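Local coordinates for protein MEM-A1 (Soil metagenome, PDB 6E0S) that probably hydrolyses beta-lactam antibiotics, as expected of a zinc-dependent metallo-beta-lactamase of subclass B3, at residues Q116-L121 against A143-V148; H73-Q76 against K80-D83; L195-A200 against Q276-A281. All coordinates share one frame; numbering follows the deposited sequence.

Interaction 1. Residues Q116-L121 against A143-V148; sequences QGEKVL and ANTRAV
T145 and A147 of strand 145-148 meet E118 of helix 115-123 inside a beta-alpha-beta unit made by strand 110-114, this helix and this strand. The segment axes run close to antiparallel, with 163° between their N-to-C directions and a nearest approach of 7.9 Å. At T145 the side chain heads for the helix, and a chi1 of 61° swings OG1 in between N and C of its own backbone, facing the glutamate. E118 OE2 is modelled only 2.2 Å from T145 OG1, too short for a credible bond; since E118 was built in two conformers, this approach is doubtful. A water bridges weakly, donating to T145 O and, as far as the modelled conformer of E118 can be trusted, to E118 OE2. T145 also rests on V111 and R122, and in this conformer OE2 has R122 NE as a long, weak ionic partner. R146 turns its side chain away from the helix and offers backbone instead: its C lies 4.1 Å from E118 CG, in van der Waals contact, and A147 N is equally far from that carbon. Apolar side chains meet at A147, whose methyl carbon CB sits 4.3 Å from E118 CB.

Interaction 2. Residues H73-Q76 against K80-D83; sequences HIRQ and KLED
In I74 a chi1 of -68° sets CG2 anti to the backbone N, and in R75 a chi1 of -59° starts a chain that stays extended from CG to NE; both torsions direct aliphatic carbon at the isobutyl group of L81. L81 lies against both, crossing each side chain at about a right angle. Its two methyls divide the work. CD2 packs against I74 CG2 at 3.9 Å and against R75 CG at 3.7 Å, while CD1 meets the far end of the isoleucine, 4.1 Å from I74 CD1. CD2 also lies over one face of the R75 guanidinium, 3.9 Å from R75 NE, so the arginine contributes to the apolar patch by its chain and by the flat side of its head.

No direct hydrogen bond joins the segments. A water in the guanidinium plane, at its edge, instead accepts from L81 N at 3.2 Å and, weakly, from R75 NE. The loop holds its own shape through D83 N bonded to K80 O at 3.0 Å, a 3-10 turn. L103 and L106 of helix 100-107 pack on L81, and L58 of strand 56-59 packs on I74. The arrangement is a helix-to-strand connection in the alpha-beta/beta-alpha sandwich of metallo-beta-lactamases: the last turn of helix 66-76 is tied by leucine packing to the 3-10 turn that leads into strand 84-88.

Interaction 3. Residues L195-A200 against Q276-A281; sequences LNAFAA and QKKLAA
A197 and A199, two small residues in the loop after strand 185-192, are met by a single side chain, that of K278 on the long helix 263-285. The van der Waals contact comes first. K278 leaves the helix with CG anti to its backbone N (chi1 180°), then bends at chi2, 59°, which lets the chain run along the loop from A197 to A199. Its root passes A197, where K278 CG packs against the polar A197 O, at 3.5 Å, as well as against the methyl carbon A197 CB, at 4.0 Å. Farther out, K278 CE reaches the methyl group of A199, at 3.9 Å from A199 CB. The alanine side chains of A197 and A199 both point toward the helix, and A197 is the centre of an inverse gamma turn. L275 of the same helix and I218 of helix 214-226 also pack on A197.

The polar contact is carried by water, since no direct hydrogen bond crosses between the segments. One water accepts from K278 NZ at 2.7 Å and from A199 N at 2.9 Å; it also lies over one face of the F198 ring, offset toward the rim. A second water accepts from K278 NZ at 3.1 Å and donates to A199 O at 2.8 Å. The lysine ammonium is thus joined to A199 N and A199 O through one water each.

Close by, N196 O accepts a hydrogen bond from ND1 of H169, a zinc ligand, and the A199 side chain is about 11 Å from a zinc ion. The loop 195-200 thus combines a second-shell bond to the metal site, through N196, with a water-bridged lysine contact to the C-terminal helix of this metallo-beta-lactamase.

How the interactions relate
From the N terminus, interaction 2 comes first and closes the shortest loop, three residues between helix 66-76 and the turn before strand 84-88. Interaction 1 follows, closing 21 residues between helix 115-123 and edge strand 145-148 of the seven-stranded sheet, which also holds strand 84-88. Interaction 3 spans 75 residues, from the loop after strand 185-192 to helix 263-285. The three run in series: none nests in, crosses or touches another. Interactions 2 and 3 lie on opposite sides of the chain's centre. Interaction 1 ties a helix to that edge strand, interaction 2 a helix to the turn leading into an inner one; interaction 3 joins the C-terminal helix to a loop near the zinc site.

Interaction 1. Residues Q116-L121 against A143-V148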
loop_
_atom_site.group_PDB
_atom_site.type_symbol
_atom_site.label_atom_id
_atom_site.label_comp_id
_atom_site.label_asym_id
_atom_site.label_seq_id
_atom_site.Cartn_x
_atom_site.Cartn_y
_atom_site.Cartn_z
ATOM N N GLN A 116 -1.279 2.559 14.744
ATOM C CA GLN A 116 -1.870 3.863 14.454
ATOM C C GLN A 116 -2.892 3.774 13.326
ATOM O O GLN A 116 -3.943 4.427 13.378
ATOM C CB GLN A 116 -0.773 4.875 14.096
ATOM C CG GLN A 116 0.054 5.336 15.319
ATOM C CD GLN A 116 -0.816 5.977 16.387
ATOM O OE1 GLN A 116 -0.740 5.614 17.563
ATOM N NE2 GLN A 116 -1.675 6.910 15.978
ATOM N N GLY A 117 -2.583 3.015 12.281
ATOM C CA GLY A 117 -3.517 2.892 11.170
ATOM C C GLY A 117 -4.813 2.218 11.576
ATOM O O GLY A 117 -5.902 2.614 11.130
ATOM N N GLU A 118 -4.711 1.197 12.433
ATOM C CA GLU A 118 -5.888 0.461 12.872
ATOM C C GLU A 118 -6.899 1.383 13.539
ATOM O O GLU A 118 -8.107 1.187 13.394
ATOM C CB GLU A 118 -5.474 -0.673 13.822
ATOM C CG GLU A 118 -6.573 -1.715 14.043
ATOM C CD GLU A 118 -7.515 -1.346 15.169
ATOM O OE1 GLU A 118 -7.158 -0.459 15.967
ATOM O OE2 GLU A 118 -8.623 -1.928 15.257
ATOM N N LYS A 119 -6.416 2.395 14.275
ATOM C CA LYS A 119 -7.327 3.288 14.990
ATOM C C LYS A 119 -8.200 4.063 14.027
ATOM O O LYS A 119 -9.407 4.211 14.258
ATOM C CB LYS A 119 -6.551 4.261 15.869
ATOM C CG LYS A 119 -5.964 3.608 17.087
ATOM C CD LYS A 119 -5.333 4.628 18.004
ATOM C CE LYS A 119 -4.005 5.096 17.454
ATOM N NZ LYS A 119 -3.018 5.294 18.570
ATOM N N VAL A 120 -7.605 4.566 12.947
ATOM C CA VAL A 120 -8.373 5.280 11.931
ATOM C C VAL A 120 -9.308 4.337 11.192
ATOM O O VAL A 120 -10.445 4.701 10.870
ATOM C CB VAL A 120 -7.429 6.003 10.953
ATOM C CG1 VAL A 120 -8.223 6.625 9.771
ATOM C CG2 VAL A 120 -6.684 7.086 11.688
ATOM N N LEU A 121 -8.836 3.138 10.846
ATOM C CA LEU A 121 -9.714 2.236 10.113
ATOM C C LEU A 121 -10.944 1.903 10.932
ATOM O O LEU A 121 -12.059 1.834 10.404
ATOM C CB LEU A 121 -8.974 0.950 9.727
ATOM C CG LEU A 121 -7.775 1.139 8.795
ATOM C CD1 LEU A 121 -7.301 -0.189 8.255
ATOM C CD2 LEU A 121 -8.091 2.110 7.657
ATOM N N ALA A 143 -14.932 -3.062 10.807
ATOM C CA ALA A 143 -14.960 -3.965 11.942
ATOM C C ALA A 143 -13.924 -5.067 11.735
ATOM O O ALA A 143 -13.279 -5.135 10.695
ATOM C CB ALA A 143 -16.359 -4.549 12.116
ATOM N N ASN A 144 -13.781 -5.954 12.724
ATOM C CA ASN A 144 -12.913 -7.132 12.608
ATOM C C ASN A 144 -11.489 -6.733 12.199
ATOM O O ASN A 144 -10.880 -7.314 11.295
ATOM C CB ASN A 144 -13.505 -8.154 11.628
ATOM C CG ASN A 144 -14.810 -8.798 12.131
ATOM O OD1 ASN A 144 -15.180 -8.721 13.322
ATOM N ND2 ASN A 144 -15.507 -9.472 11.218
ATOM N N THR A 145 -10.939 -5.730 12.882
ATOM C CA THR A 145 -9.567 -5.318 12.610
ATOM C C THR A 145 -8.615 -5.945 13.624
ATOM O O THR A 145 -9.022 -6.451 14.670
ATOM C CB THR A 145 -9.402 -3.788 12.639
ATOM O OG1 THR A 145 -9.756 -3.293 13.940
ATOM C CG2 THR A 145 -10.289 -3.118 11.603
ATOM N N ARG A 146 -7.328 -5.907 13.295
ATOM C CA ARG A 146 -6.299 -6.354 14.225
ATOM C C ARG A 146 -5.040 -5.555 13.921
ATOM O O ARG A 146 -4.684 -5.408 12.755
ATOM C CB ARG A 146 -6.015 -7.852 14.079
ATOM C CG ARG A 146 -4.814 -8.328 14.869
ATOM C CD ARG A 146 -4.846 -9.849 15.140
ATOM N NE ARG A 146 -5.093 -10.643 13.936
ATOM C CZ ARG A 146 -4.138 -11.058 13.103
ATOM N NH1 ARG A 146 -2.871 -10.755 13.328
ATOM N NH2 ARG A 146 -4.454 -11.783 12.036
ATOM N N ALA A 147 -4.379 -5.040 14.951
ATOM C CA ALA A 147 -3.145 -4.295 14.719
ATOM C C ALA A 147 -2.003 -5.278 14.556
ATOM O O ALA A 147 -1.978 -6.323 15.219
ATOM C CB ALA A 147 -2.840 -3.359 15.890
ATOM N N VAL A 148 -1.054 -4.946 13.680
ATOM C CA VAL A 148 0.192 -5.702 13.571
ATOM C C VAL A 148 1.337 -4.815 14.028
ATOM O O VAL A 148 1.306 -3.583 13.866
ATOM C CB VAL A 148 0.447 -6.215 12.142
ATOM C CG1 VAL A 148 -0.711 -7.159 11.679
ATOM C CG2 VAL A 148 0.611 -5.064 11.159
HETATM O O HOH W 1 -8.500 -4.495 17.386
#

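Interaction 2. Residues H73-Q76 against K80-D83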
loop_
_atom_site.group_PDB
_atom_site.type_symbol
_atom_site.label_atom_id
_atom_site.label_comp_id
_atom_site.label_asym_id
_atom_site.label_seq_id
_atom_site.Cartn_x
_atom_site.Cartn_y
_atom_site.Cartn_z
ATOM N N HIS A 73 -12.293 -7.815 -10.308
ATOM C CA HIS A 73 -10.994 -8.285 -10.773
ATOM C C HIS A 73 -10.619 -9.615 -10.124
ATOM O O HIS A 73 -10.116 -10.530 -10.794
ATOM C CB HIS A 73 -9.928 -7.222 -10.464
ATOM C CG HIS A 73 -10.049 -6.004 -11.324
ATOM N ND1 HIS A 73 -9.495 -4.790 -10.979
ATOM C CD2 HIS A 73 -10.693 -5.802 -12.497
ATOM C CE1 HIS A 73 -9.767 -3.901 -11.913
ATOM N NE2 HIS A 73 -10.509 -4.478 -12.837
ATOM N N ILE A 74 -10.826 -9.723 -8.809
ATOM C CA ILE A 74 -10.582 -10.978 -8.098
ATOM C C ILE A 74 -11.403 -12.114 -8.717
ATOM O O ILE A 74 -10.862 -13.175 -9.053
ATOM C CB ILE A 74 -10.869 -10.791 -6.593
ATOM C CG1 ILE A 74 -9.815 -9.857 -5.986
ATOM C CG2 ILE A 74 -10.850 -12.149 -5.835
ATOM C CD1 ILE A 74 -10.215 -9.290 -4.553
ATOM N N ARG A 75 -12.714 -11.891 -8.923
ATOM C CA ARG A 75 -13.573 -12.936 -9.486
ATOM C C ARG A 75 -13.177 -13.261 -10.919
ATOM O O ARG A 75 -13.184 -14.430 -11.338
ATOM C CB ARG A 75 -15.044 -12.498 -9.460
ATOM C CG ARG A 75 -15.637 -12.175 -8.104
ATOM C CD ARG A 75 -17.150 -11.946 -8.204
ATOM N NE ARG A 75 -17.662 -11.334 -6.989
ATOM C CZ ARG A 75 -17.991 -10.052 -6.864
ATOM N NH1 ARG A 75 -17.910 -9.228 -7.913
ATOM N NH2 ARG A 75 -18.447 -9.598 -5.688
ATOM N N GLN A 76 -12.835 -12.230 -11.685
ATOM C CA GLN A 76 -12.497 -12.429 -13.087
ATOM C C GLN A 76 -11.321 -13.386 -13.219
ATOM O O GLN A 76 -11.280 -14.211 -14.142
ATOM C CB GLN A 76 -12.182 -11.070 -13.708
ATOM C CG GLN A 76 -11.712 -11.067 -15.115
ATOM C CD GLN A 76 -11.433 -9.638 -15.589
ATOM O OE1 GLN A 76 -11.722 -8.659 -14.879
ATOM N NE2 GLN A 76 -10.892 -9.520 -16.783
ATOM N N LYS A 80 -12.643 -16.389 -5.409
ATOM C CA LYS A 80 -13.862 -15.997 -4.722
ATOM C C LYS A 80 -13.541 -15.026 -3.596
ATOM O O LYS A 80 -12.563 -15.208 -2.862
ATOM C CB LYS A 80 -14.586 -17.202 -4.140
ATOM C CG LYS A 80 -14.964 -18.243 -5.169
ATOM C CD LYS A 80 -15.512 -19.486 -4.481
ATOM C CE LYS A 80 -15.366 -20.710 -5.377
ATOM N NZ LYS A 80 -15.704 -21.972 -4.657
ATOM N N LEU A 81 -14.399 -14.015 -3.419
ATOM C CA LEU A 81 -14.175 -13.050 -2.349
ATOM C C LEU A 81 -14.211 -13.727 -0.979
ATOM O O LEU A 81 -13.426 -13.384 -0.097
ATOM C CB LEU A 81 -15.226 -11.926 -2.411
ATOM C CG LEU A 81 -14.880 -10.723 -3.282
ATOM C CD1 LEU A 81 -13.761 -9.897 -2.689
ATOM C CD2 LEU A 81 -14.491 -11.172 -4.693
ATOM N N GLU A 82 -15.096 -14.706 -0.788
ATOM C CA GLU A 82 -15.142 -15.338 0.524
ATOM C C GLU A 82 -13.913 -16.175 0.833
ATOM O O GLU A 82 -13.753 -16.597 1.981
ATOM C CB GLU A 82 -16.404 -16.178 0.692
ATOM C CG GLU A 82 -17.680 -15.390 0.456
ATOM C CD GLU A 82 -18.898 -16.114 0.999
ATOM O OE1 GLU A 82 -18.944 -17.365 0.864
ATOM O OE2 GLU A 82 -19.788 -15.442 1.591
ATOM N N ASP A 83 -13.022 -16.385 -0.134
ATOM C CA ASP A 83 -11.732 -17.002 0.170
ATOM C C ASP A 83 -10.671 -15.987 0.585
ATOM O O ASP A 83 -9.568 -16.380 0.981
ATOM C CB ASP A 83 -11.243 -17.807 -1.038
ATOM C CG ASP A 83 -12.099 -19.043 -1.289
ATOM O OD1 ASP A 83 -12.762 -19.521 -0.336
ATOM O OD2 ASP A 83 -12.157 -19.521 -2.445
HETATM O O HOH W 2 -17.084 -14.137 -5.185
#

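Interaction 3. Residues L195-A200 against Q276-A281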
loop_
_atom_site.group_PDB
_atom_site.type_symbol
_atom_site.label_atom_id
_atom_site.label_comp_id
_atom_site.label_asym_id
_atom_site.label_seq_id
_atom_site.Cartn_x
_atom_site.Cartn_y
_atom_site.Cartn_z
ATOM N N LEU A 195 5.589 7.389 0.215
ATOM C CA LEU A 195 6.625 8.049 1.002
ATOM C C LEU A 195 6.614 9.557 0.781
ATOM O O LEU A 195 7.588 10.233 1.098
ATOM C CB LEU A 195 8.008 7.479 0.666
ATOM C CG LEU A 195 8.260 6.003 0.945
ATOM C CD1 LEU A 195 9.653 5.592 0.439
ATOM C CD2 LEU A 195 8.081 5.741 2.460
ATOM N N ASN A 196 5.526 10.090 0.239
ATOM C CA ASN A 196 5.473 11.482 -0.174
ATOM C C ASN A 196 5.137 12.400 0.998
ATOM O O ASN A 196 4.125 12.219 1.689
ATOM C CB ASN A 196 4.461 11.638 -1.305
ATOM C CG ASN A 196 5.033 11.208 -2.643
ATOM O OD1 ASN A 196 6.156 10.675 -2.724
ATOM N ND2 ASN A 196 4.268 11.445 -3.709
ATOM N N ALA A 197 6.014 13.369 1.242
ATOM C CA ALA A 197 5.755 14.430 2.209
ATOM C C ALA A 197 4.716 15.388 1.643
ATOM O O ALA A 197 5.053 16.375 0.981
ATOM C CB ALA A 197 7.048 15.176 2.557
ATOM N N PHE A 198 3.443 15.114 1.896
ATOM C CA PHE A 198 2.356 15.954 1.412
ATOM C C PHE A 198 1.550 16.416 2.616
ATOM O O PHE A 198 1.252 15.614 3.502
ATOM C CB PHE A 198 1.477 15.186 0.415
ATOM C CG PHE A 198 0.443 16.043 -0.230
ATOM C CD1 PHE A 198 -0.841 16.105 0.286
ATOM C CD2 PHE A 198 0.764 16.838 -1.326
ATOM C CE1 PHE A 198 -1.806 16.932 -0.302
ATOM C CE2 PHE A 198 -0.196 17.665 -1.920
ATOM C CZ PHE A 198 -1.478 17.711 -1.404
ATOM N N ALA A 199 1.209 17.702 2.661
ATOM C CA ALA A 199 0.594 18.256 3.866
ATOM C C ALA A 199 -0.562 19.183 3.525
ATOM O O ALA A 199 -0.502 19.940 2.553
ATOM C CB ALA A 199 1.607 19.047 4.718
ATOM N N ALA A 200 -1.608 19.123 4.340
ATOM C CA ALA A 200 -2.663 20.130 4.300
ATOM C C ALA A 200 -2.357 21.236 5.301
ATOM O O ALA A 200 -1.895 20.966 6.416
ATOM C CB ALA A 200 -4.018 19.500 4.610
ATOM N N GLN A 276 12.747 17.068 0.106
ATOM C CA GLN A 276 13.558 18.279 0.086
ATOM C C GLN A 276 12.785 19.441 -0.531
ATOM O O GLN A 276 12.832 20.565 -0.021
ATOM C CB GLN A 276 14.870 18.030 -0.672
ATOM C CG GLN A 276 15.831 17.075 0.073
ATOM C CD GLN A 276 16.062 17.517 1.518
ATOM O OE1 GLN A 276 16.628 18.593 1.772
ATOM N NE2 GLN A 276 15.622 16.702 2.463
ATOM N N LYS A 277 12.031 19.182 -1.608
ATOM C CA LYS A 277 11.200 20.231 -2.187
ATOM C C LYS A 277 10.140 20.713 -1.201
ATOM O O LYS A 277 9.875 21.921 -1.105
ATOM C CB LYS A 277 10.549 19.736 -3.475
ATOM C CG LYS A 277 11.517 19.476 -4.607
ATOM C CD LYS A 277 10.802 18.926 -5.839
ATOM C CE LYS A 277 11.728 18.824 -7.028
ATOM N NZ LYS A 277 10.972 18.275 -8.181
ATOM N N LYS A 278 9.542 19.792 -0.438
ATOM C CA LYS A 278 8.533 20.180 0.549
ATOM C C LYS A 278 9.149 21.036 1.658
ATOM O O LYS A 278 8.591 22.074 2.043
ATOM C CB LYS A 278 7.853 18.925 1.115
ATOM C CG LYS A 278 6.760 19.161 2.175
ATOM C CD LYS A 278 5.649 20.031 1.567
ATOM C CE LYS A 278 4.534 20.311 2.540
ATOM N NZ LYS A 278 3.622 21.355 1.980
ATOM N N LEU A 279 10.313 20.644 2.162
ATOM C CA LEU A 279 10.948 21.448 3.193
ATOM C C LEU A 279 11.296 22.838 2.670
ATOM O O LEU A 279 11.163 23.830 3.399
ATOM C CB LEU A 279 12.182 20.738 3.713
ATOM C CG LEU A 279 11.951 19.424 4.450
ATOM C CD1 LEU A 279 13.315 18.757 4.744
ATOM C CD2 LEU A 279 11.167 19.646 5.731
ATOM N N ALA A 280 11.706 22.939 1.397
ATOM C CA ALA A 280 12.001 24.245 0.814
ATOM C C ALA A 280 10.737 25.086 0.677
ATOM O O ALA A 280 10.747 26.286 0.979
ATOM C CB ALA A 280 12.683 24.095 -0.552
ATOM N N ALA A 281 9.638 24.472 0.244
ATOM C CA ALA A 281 8.370 25.187 0.148
ATOM C C ALA A 281 7.908 25.670 1.512
ATOM O O ALA A 281 7.353 26.770 1.634
ATOM C CB ALA A 281 7.310 24.291 -0.498
HETATM O O HOH W 3 1.951 19.627 0.650
HETATM O O HOH W 4 0.774 22.486 2.616
#